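Local coordinates for protein aspartate aminotransferase (Thermotoga maritima, PDB 1O4S) that catalyses the pyridoxal-phosphate-dependent transfer of an amino group from L-aspartate to 2-oxoglutarate, giving oxaloacetate and L-glutamate, at residues E62-L67 and T281-A286; D337-C341 and L352-S356. One frame throughout, in Å; residues are numbered along the deposited sequence.

After helices 16-19 and 27-38 and the short strand 44-45, the chain forms helix 57-68, which supplies one half of contact 1. More than 200 residues follow, including the seven-stranded mixed sheet of the PLP domain, before helix 281-290 returns to close this long loop at the subunit interface. Contact 2 opens afterwards and is local: helix 337-348 leads, with one residue between, into strand 350-354 of the four-stranded sheet, so only ten residues separate its segments. The contacts follow in series, neither nested nor crossed. They lie on opposite sides of the chain's centre, their centres about 40 Å apart, one joining distant helices beside the second subunit, the other fastening a helix to its sheet.

Contact 1: residues E62-L67 and T281-A286; sequences EAVRFL and TVAQYA
Two regular alpha-helical segments, 62-67 and 281-286, pack with axes 8.7 Å apart at closest approach and N-to-C directions 136° apart, an oblique antiparallel crossing. The closest CA pair is Ala63 and Ala286, 5.2 Å apart; these small residues let the backbones approach. Together the segments bury 384 Å². Such helix-helix packing, with alanines at the crossing and an aromatic stack beside them, joins segments far apart in sequence, away from the annotated sites.

The aromatic element is an offset stack of Phe66 on Tyr285, centroids 4.5 Å apart and planes at 25°, with Phe66 CE1 3.5 Å from Tyr285 CE1. Both CA-to-CB bonds point toward the opposite helix; Phe66 is t (chi1 177°) and Tyr285 m (chi1 -74°), which brings the rings face to face.

Apolar contacts continue from the stack. Phe66 CZ meets Thr281 CG2 at 3.6 Å and Phe66 CD2 lies 4.0 Å from Val282 CG2. Val282, in the t rotamer, also places CG1 3.8 Å from Ala63 CB and CG2 4.2 Å from Leu67 CD2, while the CB atoms of Ala63 and Ala286 are 4.4 Å apart.

The polar link is water-mediated: one water donates to Glu62 OE2 (2.6 Å) and to Tyr285 O (2.9 Å). Within its own helix Glu62 OE2 forms a purely electrostatic salt bridge with Arg65 NH1 at 3.3 Å.

Around this helix pair, Trp253 covers Ala63 and Ala286, and Thr281 OG1 hydrogen-bonds to Lys73 O. Leu67 of the second subunit packs on Ala63 and Val64, so helices 57-68 and 281-290 meet beside the interface of the homodimer.

Contact 2: residues D337-C341 and L352-S356; sequences DVKFC and LVPGS
Asp337 OD2, in the first turn of helix 337-348, accepts two hydrogen bonds from Ser356, one from N (3.0 Å, 159°) and one from OG (2.7 Å). Asp337 chi1 is p (53°) and Ser356 chi1 m (-69°), the latter residue in the 3-10 turn after extended residues 353-354. Asp337 OD1 accepts a hydrogen bond from the backbone N of Gly362. A water donates to Cys341 O (2.7 Å) and accepts from Leu352 N (3.0 Å).

Between these polar ends the closest CA pairs are Val338 with Pro354 (5.1 Å) and Cys341 with Leu352 (5.9 Å). Cys341 SG sits 3.8 Å from Pro354 CG and 4.1 Å from Leu352 CB; Val338 CG2 lies 4.0 Å from Pro354 CB.

Helix 337-348 thus packs on inner strand 350-354 of the four-stranded mixed sheet; Val353 points away, its side chain about 4 Å from that of Arg365 on neighbouring strand 363-367, L-aspartate-binding by similarity. The buried Asp337 carboxylate is satisfied by neutral donors, tying the helix start to the turn beyond the strand.

Contact 1: residues E62-L67 and T281-A286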
ATOM      1  N   GLU B  62      18.032 -15.434  -4.493  1.00 28.72           N
ATOM      2  CA  GLU B  62      17.070 -15.231  -5.586  1.00 29.81           C
ATOM      3  C   GLU B  62      16.738 -13.756  -5.870  1.00 28.96           C
ATOM      4  O   GLU B  62      16.638 -13.342  -7.026  1.00 28.18           O
ATOM      5  CB  GLU B  62      15.797 -15.992  -5.288  1.00 30.10           C
ATOM      6  CG  GLU B  62      14.650 -15.767  -6.243  1.00 32.71           C
ATOM      7  CD  GLU B  62      14.912 -16.252  -7.648  1.00 37.02           C
ATOM      8  OE1 GLU B  62      15.895 -17.034  -7.871  1.00 40.09           O
ATOM      9  OE2 GLU B  62      14.105 -15.833  -8.531  1.00 41.61           O
ATOM     10  N   ALA B  63      16.537 -12.981  -4.802  1.00 28.58           N
ATOM     11  CA  ALA B  63      16.235 -11.564  -4.943  1.00 28.59           C
ATOM     12  C   ALA B  63      17.399 -10.846  -5.637  1.00 28.31           C
ATOM     13  O   ALA B  63      17.156 -10.031  -6.505  1.00 28.28           O
ATOM     14  CB  ALA B  63      15.937 -10.922  -3.588  1.00 28.09           C
ATOM     15  N   VAL B  64      18.642 -11.175  -5.263  1.00 28.26           N
ATOM     16  CA  VAL B  64      19.849 -10.567  -5.839  1.00 28.49           C
ATOM     17  C   VAL B  64      19.993 -10.953  -7.300  1.00 29.54           C
ATOM     18  O   VAL B  64      20.315 -10.123  -8.151  1.00 29.33           O
ATOM     19  CB  VAL B  64      21.144 -10.964  -5.060  1.00 27.48           C
ATOM     20  CG1 VAL B  64      22.399 -10.554  -5.786  1.00 28.74           C
ATOM     21  CG2 VAL B  64      21.144 -10.388  -3.668  1.00 29.00           C
ATOM     22  N   ARG B  65      19.756 -12.222  -7.595  1.00 30.32           N
ATOM     23  CA  ARG B  65      19.824 -12.700  -8.967  1.00 31.25           C
ATOM     24  C   ARG B  65      18.830 -11.965  -9.860  1.00 30.75           C
ATOM     25  O   ARG B  65      19.207 -11.491 -10.932  1.00 29.62           O
ATOM     26  CB  ARG B  65      19.546 -14.176  -8.957  1.00 32.35           C
ATOM     27  CG  ARG B  65      19.518 -14.878 -10.277  1.00 38.58           C
ATOM     28  CD  ARG B  65      19.018 -16.348 -10.096  1.00 47.90           C
ATOM     29  NE  ARG B  65      18.116 -16.809 -11.155  1.00 54.94           N
ATOM     30  CZ  ARG B  65      16.907 -16.294 -11.450  1.00 59.54           C
ATOM     31  NH1 ARG B  65      16.387 -15.248 -10.792  1.00 59.44           N
ATOM     32  NH2 ARG B  65      16.222 -16.844 -12.453  1.00 62.06           N
ATOM     33  N   PHE B  66      17.570 -11.866  -9.413  1.00 28.95           N
ATOM     34  CA  PHE B  66      16.568 -11.065 -10.102  1.00 29.32           C
ATOM     35  C   PHE B  66      17.008  -9.602 -10.294  1.00 29.40           C
ATOM     36  O   PHE B  66      16.930  -9.042 -11.404  1.00 27.92           O
ATOM     37  CB  PHE B  66      15.240 -11.078  -9.341  1.00 28.79           C
ATOM     38  CG  PHE B  66      14.206 -10.204  -9.967  1.00 30.88           C
ATOM     39  CD1 PHE B  66      13.633 -10.558 -11.176  1.00 31.35           C
ATOM     40  CD2 PHE B  66      13.827  -9.003  -9.387  1.00 30.63           C
ATOM     41  CE1 PHE B  66      12.683  -9.727 -11.797  1.00 32.64           C
ATOM     42  CE2 PHE B  66      12.874  -8.195 -10.030  1.00 32.44           C
ATOM     43  CZ  PHE B  66      12.312  -8.580 -11.234  1.00 29.66           C
ATOM     44  N   LEU B  67      17.467  -9.012  -9.198  1.00 30.39           N
ATOM     45  CA  LEU B  67      17.929  -7.623  -9.168  1.00 32.17           C
ATOM     46  C   LEU B  67      19.017  -7.299 -10.169  1.00 32.35           C
ATOM     47  O   LEU B  67      19.016  -6.229 -10.798  1.00 31.75           O
ATOM     48  CB  LEU B  67      18.500  -7.273  -7.801  1.00 32.65           C
ATOM     49  CG  LEU B  67      17.642  -6.411  -6.955  1.00 34.87           C
ATOM     50  CD1 LEU B  67      18.302  -6.168  -5.618  1.00 37.10           C
ATOM     51  CD2 LEU B  67      17.402  -5.100  -7.696  1.00 38.28           C
ATOM     52  N   THR B 281       8.379  -5.715  -7.156  1.00 27.79           N
ATOM     53  CA  THR B 281       8.633  -6.909  -7.970  1.00 28.38           C
ATOM     54  C   THR B 281       9.714  -7.794  -7.387  1.00 28.01           C
ATOM     55  O   THR B 281       9.620  -9.028  -7.476  1.00 27.75           O
ATOM     56  CB  THR B 281       9.007  -6.519  -9.407  1.00 28.03           C
ATOM     57  OG1 THR B 281       8.076  -5.535  -9.876  1.00 28.98           O
ATOM     58  CG2 THR B 281       8.894  -7.707 -10.354  1.00 26.07           C
ATOM     59  N   VAL B 282      10.768  -7.179  -6.851  1.00 27.86           N
ATOM     60  CA  VAL B 282      11.795  -7.962  -6.174  1.00 27.74           C
ATOM     61  C   VAL B 282      11.168  -8.837  -5.089  1.00 27.66           C
ATOM     62  O   VAL B 282      11.465 -10.029  -4.997  1.00 27.19           O
ATOM     63  CB  VAL B 282      12.959  -7.095  -5.601  1.00 27.17           C
ATOM     64  CG1 VAL B 282      14.101  -7.992  -5.142  1.00 27.89           C
ATOM     65  CG2 VAL B 282      13.454  -6.097  -6.634  1.00 27.46           C
ATOM     66  N   ALA B 283      10.317  -8.231  -4.262  1.00 27.22           N
ATOM     67  CA  ALA B 283       9.618  -8.922  -3.197  1.00 26.87           C
ATOM     68  C   ALA B 283       8.803 -10.124  -3.736  1.00 26.54           C
ATOM     69  O   ALA B 283       8.740 -11.175  -3.130  1.00 26.14           O
ATOM     70  CB  ALA B 283       8.691  -7.940  -2.435  1.00 27.39           C
ATOM     71  N   GLN B 284       8.168  -9.951  -4.874  1.00 26.95           N
ATOM     72  CA  GLN B 284       7.398 -11.029  -5.465  1.00 27.54           C
ATOM     73  C   GLN B 284       8.290 -12.191  -5.772  1.00 27.40           C
ATOM     74  O   GLN B 284       7.934 -13.316  -5.430  1.00 28.31           O
ATOM     75  CB  GLN B 284       6.633 -10.578  -6.676  1.00 26.93           C
ATOM     76  CG  GLN B 284       5.615  -9.531  -6.350  1.00 28.34           C
ATOM     77  CD  GLN B 284       4.640  -9.260  -7.475  1.00 28.34           C
ATOM     78  OE1 GLN B 284       3.939 -10.152  -7.900  1.00 32.38           O
ATOM     79  NE2 GLN B 284       4.560  -8.026  -7.908  1.00 26.43           N
ATOM     80  N   TYR B 285       9.440 -11.947  -6.379  1.00 26.83           N
ATOM     81  CA  TYR B 285      10.365 -13.038  -6.646  1.00 28.59           C
ATOM     82  C   TYR B 285      10.968 -13.636  -5.397  1.00 28.40           C
ATOM     83  O   TYR B 285      11.158 -14.865  -5.321  1.00 27.31           O
ATOM     84  CB  TYR B 285      11.420 -12.656  -7.691  1.00 28.84           C
ATOM     85  CG  TYR B 285      10.760 -12.630  -9.065  1.00 32.24           C
ATOM     86  CD1 TYR B 285      10.348 -11.442  -9.642  1.00 32.12           C
ATOM     87  CD2 TYR B 285      10.490 -13.814  -9.746  1.00 36.59           C
ATOM     88  CE1 TYR B 285       9.722 -11.412 -10.864  1.00 34.48           C
ATOM     89  CE2 TYR B 285       9.863 -13.792 -10.977  1.00 38.68           C
ATOM     90  CZ  TYR B 285       9.491 -12.572 -11.523  1.00 37.65           C
ATOM     91  OH  TYR B 285       8.879 -12.521 -12.724  1.00 40.75           O
ATOM     92  N   ALA B 286      11.212 -12.799  -4.397  1.00 28.40           N
ATOM     93  CA  ALA B 286      11.692 -13.293  -3.112  1.00 28.54           C
ATOM     94  C   ALA B 286      10.648 -14.274  -2.485  1.00 28.03           C
ATOM     95  O   ALA B 286      10.997 -15.344  -2.028  1.00 27.36           O
ATOM     96  CB  ALA B 286      11.979 -12.134  -2.189  1.00 29.10           C
TER
HETATM   97  O   HOH W   1      11.777 -16.443  -7.664  1.00 26.40           O

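Contact 2: residues D337-C341 and L352-S356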
ATOM      1  N   ASP B 337      -1.547  -1.289  33.821  1.00 36.17           N
ATOM      2  CA  ASP B 337      -0.556  -1.970  32.972  1.00 35.96           C
ATOM      3  C   ASP B 337       0.355  -0.970  32.280  1.00 35.55           C
ATOM      4  O   ASP B 337       1.542  -1.240  32.088  1.00 35.81           O
ATOM      5  CB  ASP B 337      -1.229  -2.881  31.926  1.00 36.00           C
ATOM      6  CG  ASP B 337      -2.259  -2.158  31.102  1.00 36.17           C
ATOM      7  OD1 ASP B 337      -3.426  -2.080  31.521  1.00 39.85           O
ATOM      8  OD2 ASP B 337      -2.014  -1.609  30.026  1.00 40.33           O
ATOM      9  N   VAL B 338      -0.197   0.168  31.872  1.00 35.22           N
ATOM     10  CA  VAL B 338       0.615   1.251  31.325  1.00 35.39           C
ATOM     11  C   VAL B 338       1.682   1.677  32.318  1.00 35.27           C
ATOM     12  O   VAL B 338       2.838   1.813  31.952  1.00 35.21           O
ATOM     13  CB  VAL B 338      -0.209   2.493  30.953  1.00 35.49           C
ATOM     14  CG1 VAL B 338       0.713   3.609  30.444  1.00 36.25           C
ATOM     15  CG2 VAL B 338      -1.264   2.160  29.915  1.00 36.04           C
ATOM     16  N   LYS B 339       1.289   1.907  33.564  1.00 34.96           N
ATOM     17  CA  LYS B 339       2.248   2.279  34.590  1.00 35.31           C
ATOM     18  C   LYS B 339       3.220   1.137  34.880  1.00 34.59           C
ATOM     19  O   LYS B 339       4.400   1.376  35.100  1.00 34.48           O
ATOM     20  CB  LYS B 339       1.546   2.709  35.889  1.00 35.46           C
ATOM     21  CG  LYS B 339       0.607   3.930  35.739  1.00 37.45           C
ATOM     22  CD  LYS B 339       0.055   4.379  37.143  1.00 39.19           C
ATOM     23  CE  LYS B 339      -1.110   5.405  37.083  1.00 39.56           C
ATOM     24  NZ  LYS B 339      -1.522   5.868  38.478  1.00 39.73           N
ATOM     25  N   PHE B 340       2.725  -0.095  34.891  1.00 34.02           N
ATOM     26  CA  PHE B 340       3.596  -1.263  35.050  1.00 33.82           C
ATOM     27  C   PHE B 340       4.758  -1.215  34.045  1.00 33.30           C
ATOM     28  O   PHE B 340       5.911  -1.440  34.409  1.00 33.21           O
ATOM     29  CB  PHE B 340       2.815  -2.573  34.879  1.00 33.70           C
ATOM     30  CG  PHE B 340       3.636  -3.826  35.158  1.00 34.11           C
ATOM     31  CD1 PHE B 340       3.522  -4.488  36.371  1.00 33.38           C
ATOM     32  CD2 PHE B 340       4.517  -4.337  34.193  1.00 32.53           C
ATOM     33  CE1 PHE B 340       4.268  -5.647  36.644  1.00 33.84           C
ATOM     34  CE2 PHE B 340       5.273  -5.489  34.456  1.00 34.40           C
ATOM     35  CZ  PHE B 340       5.140  -6.153  35.675  1.00 34.31           C
ATOM     36  N   CYS B 341       4.443  -0.907  32.798  1.00 33.16           N
ATOM     37  CA  CYS B 341       5.426  -0.931  31.716  1.00 33.32           C
ATOM     38  C   CYS B 341       6.349   0.275  31.750  1.00 33.72           C
ATOM     39  O   CYS B 341       7.523   0.156  31.380  1.00 33.16           O
ATOM     40  CB  CYS B 341       4.734  -0.998  30.371  1.00 32.66           C
ATOM     41  SG  CYS B 341       3.915  -2.569  30.099  1.00 33.25           S
ATOM     42  N   LEU B 352       8.074  -3.866  27.743  1.00 30.64           N
ATOM     43  CA  LEU B 352       6.881  -4.646  27.415  1.00 30.65           C
ATOM     44  C   LEU B 352       5.769  -3.731  26.876  1.00 31.11           C
ATOM     45  O   LEU B 352       5.857  -2.506  26.930  1.00 31.31           O
ATOM     46  CB  LEU B 352       6.390  -5.430  28.628  1.00 30.41           C
ATOM     47  CG  LEU B 352       7.414  -6.288  29.391  1.00 30.06           C
ATOM     48  CD1 LEU B 352       6.893  -6.772  30.733  1.00 29.06           C
ATOM     49  CD2 LEU B 352       7.837  -7.456  28.576  1.00 30.67           C
ATOM     50  N   VAL B 353       4.736  -4.347  26.330  1.00 31.17           N
ATOM     51  CA  VAL B 353       3.638  -3.612  25.746  1.00 31.39           C
ATOM     52  C   VAL B 353       2.421  -3.687  26.687  1.00 31.41           C
ATOM     53  O   VAL B 353       1.982  -4.761  27.017  1.00 30.70           O
ATOM     54  CB  VAL B 353       3.249  -4.187  24.393  1.00 31.93           C
ATOM     55  CG1 VAL B 353       2.189  -3.313  23.748  1.00 32.50           C
ATOM     56  CG2 VAL B 353       4.490  -4.314  23.478  1.00 31.91           C
ATOM     57  N   PRO B 354       1.872  -2.546  27.100  1.00 31.49           N
ATOM     58  CA  PRO B 354       0.652  -2.548  27.923  1.00 31.48           C
ATOM     59  C   PRO B 354      -0.507  -3.298  27.244  1.00 30.72           C
ATOM     60  O   PRO B 354      -0.786  -3.037  26.081  1.00 29.75           O
ATOM     61  CB  PRO B 354       0.338  -1.066  28.074  1.00 31.87           C
ATOM     62  CG  PRO B 354       1.664  -0.404  27.875  1.00 32.86           C
ATOM     63  CD  PRO B 354       2.357  -1.183  26.817  1.00 31.25           C
ATOM     64  N   GLY B 355      -1.151  -4.219  27.969  1.00 30.21           N
ATOM     65  CA  GLY B 355      -2.364  -4.892  27.509  1.00 30.04           C
ATOM     66  C   GLY B 355      -3.503  -3.962  27.074  1.00 30.00           C
ATOM     67  O   GLY B 355      -4.321  -4.327  26.215  1.00 28.58           O
ATOM     68  N   SER B 356      -3.546  -2.772  27.670  1.00 30.29           N
ATOM     69  CA  SER B 356      -4.421  -1.665  27.230  1.00 31.69           C
ATOM     70  C   SER B 356      -4.384  -1.416  25.720  1.00 31.83           C
ATOM     71  O   SER B 356      -5.393  -1.070  25.112  1.00 31.75           O
ATOM     72  CB  SER B 356      -3.990  -0.344  27.879  1.00 31.43           C
ATOM     73  OG  SER B 356      -4.240  -0.335  29.234  1.00 34.14           O
TER
HETATM   74  O   HOH W   2       8.260  -2.095  30.127  1.00 35.95           O